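Local coordinates for protein thioredoxin reductase (PDB 5UWY) that probably catalyses the NADPH-dependent reduction of thioredoxin, passing electrons through its bound FAD to a redox-active cysteine pair, at residues A[26-31]-A[297-302]. Sequence-based numbering, arbitrary orientation.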
# COMPACT_ATOMS: atom_id res chain seq x y z
N SER A 26 2.81 -17.67 -0.99
CA SER A 26 3.28 -18.24 -2.24
C SER A 26 4.09 -19.52 -2.04
O SER A 26 4.77 -19.96 -2.98
CB SER A 26 4.12 -17.22 -3.01
OG SER A 26 3.57 -15.91 -2.88
N ASN A 27 4.04 -20.11 -0.85
CA ASN A 27 4.69 -21.39 -0.54
C ASN A 27 6.21 -21.27 -0.64
O ASN A 27 6.88 -22.00 -1.38
CB ASN A 27 4.16 -22.50 -1.46
CG ASN A 27 3.90 -23.79 -0.71
OD1 ASN A 27 3.18 -23.81 0.29
ND2 ASN A 27 4.48 -24.88 -1.19
N LEU A 28 6.75 -20.33 0.13
CA LEU A 28 8.19 -20.13 0.22
C LEU A 28 8.63 -20.15 1.68
O LEU A 28 7.85 -19.81 2.58
CB LEU A 28 8.62 -18.81 -0.44
CG LEU A 28 8.24 -18.61 -1.91
CD1 LEU A 28 8.66 -17.23 -2.39
CD2 LEU A 28 8.84 -19.69 -2.78
N SER A 29 9.87 -20.55 1.90
CA SER A 29 10.45 -20.56 3.24
C SER A 29 10.71 -19.13 3.69
O SER A 29 11.55 -18.43 3.11
CB SER A 29 11.74 -21.38 3.25
OG SER A 29 11.61 -22.53 2.43
N VAL A 30 9.99 -18.68 4.71
CA VAL A 30 10.02 -17.30 5.15
C VAL A 30 10.32 -17.26 6.65
O VAL A 30 9.67 -17.96 7.44
CB VAL A 30 8.70 -16.57 4.85
CG1 VAL A 30 8.76 -15.15 5.39
CG2 VAL A 30 8.42 -16.58 3.36
N ALA A 31 11.28 -16.43 7.03
CA ALA A 31 11.49 -16.18 8.45
C ALA A 31 11.72 -14.69 8.67
O ALA A 31 12.35 -14.02 7.85
CB ALA A 31 12.67 -16.98 9.00
N GLN A 297 5.78 -10.49 -3.17
CA GLN A 297 5.44 -11.15 -4.43
C GLN A 297 6.61 -11.16 -5.40
O GLN A 297 6.69 -12.06 -6.25
CB GLN A 297 4.21 -10.49 -5.06
CG GLN A 297 3.55 -11.32 -6.14
CD GLN A 297 3.24 -12.73 -5.68
OE1 GLN A 297 2.81 -12.95 -4.55
NE2 GLN A 297 3.44 -13.70 -6.57
N GLY A 298 7.52 -10.19 -5.30
CA GLY A 298 8.67 -10.17 -6.19
C GLY A 298 9.70 -11.23 -5.87
O GLY A 298 10.48 -11.64 -6.74
N VAL A 299 9.74 -11.68 -4.61
CA VAL A 299 10.65 -12.76 -4.23
C VAL A 299 10.43 -13.98 -5.13
O VAL A 299 11.39 -14.58 -5.63
CB VAL A 299 10.49 -13.12 -2.75
CG1 VAL A 299 11.14 -14.45 -2.46
CG2 VAL A 299 11.09 -12.04 -1.88
N TYR A 300 9.17 -14.36 -5.34
CA TYR A 300 8.89 -15.52 -6.17
C TYR A 300 9.43 -15.34 -7.58
O TYR A 300 9.99 -16.28 -8.16
CB TYR A 300 7.39 -15.81 -6.23
CG TYR A 300 7.06 -16.80 -7.33
CD1 TYR A 300 7.35 -18.15 -7.18
CD2 TYR A 300 6.49 -16.38 -8.52
CE1 TYR A 300 7.07 -19.06 -8.18
CE2 TYR A 300 6.20 -17.28 -9.53
CZ TYR A 300 6.49 -18.62 -9.36
OH TYR A 300 6.22 -19.53 -10.35
N HIS A 301 9.25 -14.16 -8.17
CA HIS A 301 9.73 -13.92 -9.53
C HIS A 301 11.25 -14.03 -9.59
O HIS A 301 11.80 -14.71 -10.47
CB HIS A 301 9.26 -12.55 -10.02
CG HIS A 301 9.42 -12.35 -11.49
ND1 HIS A 301 10.14 -11.30 -12.03
CD2 HIS A 301 8.95 -13.05 -12.54
CE1 HIS A 301 10.10 -11.37 -13.34
NE2 HIS A 301 9.39 -12.43 -13.68
N TYR A 302 11.94 -13.38 -8.65
CA TYR A 302 13.40 -13.47 -8.62
C TYR A 302 13.87 -14.91 -8.48
O TYR A 302 14.82 -15.33 -9.15
CB TYR A 302 13.96 -12.61 -7.48
CG TYR A 302 15.47 -12.65 -7.35
CD1 TYR A 302 16.27 -11.86 -8.16
CD2 TYR A 302 16.08 -13.49 -6.43
CE1 TYR A 302 17.65 -11.89 -8.05
CE2 TYR A 302 17.46 -13.53 -6.32
CZ TYR A 302 18.24 -12.73 -7.13
OH TYR A 302 19.61 -12.77 -7.02
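Leu28 reaches across to Val299 and Tyr300 where the beta-alpha-beta crossover of the FAD-binding Rossmann-type domain meets the C-terminal helix 285-304. Residues 26-29 link helix 14-25 to strand 30-34; the positive phi of Asn27 (65°) marks the turn, and Leu28 follows with an extended backbone. The Leu28 side chain points toward the helix. Its CG sits beside the backbone N and opposite the carbonyl carbon (chi1 -57°), and a nearly straight chi2 carries CD1 forward as the touching branch. That methyl lies 3.7 Å from Val299 CG1, the two side chains passing in opposite directions rather than meeting end-on. The same CD1 is 4.3 Å from Tyr300 CB, so Leu28 rests over the start of the tyrosine side chain and not on its ring, which instead meets Tyr161 of the second subunit edge-to-face. The Val299 side chain also touches Thr7 and Ile107, on two strands of the parallel sheet. One apolar patch thus joins the linker, the sheet and the helix.

The polar pair, Ser26 and Gln297, is looser. Gln297 starts away from the linker, but its chain bends at chi2 (52°) and turns the amide back toward Ser26. Ser26 is buried, and its hydroxyl is hydrogen-bonded to Tyr22 O, one turn back in helix 14-25. The second subunit packs here too, its Val135 on Gln297 and its Tyr161 on Ser26, so the contact forms part of the interface between the two subunits. Between the two polar groups the geometry supports proximity alone: Ser26 OG stops 3.5 Å from Gln297 OE1.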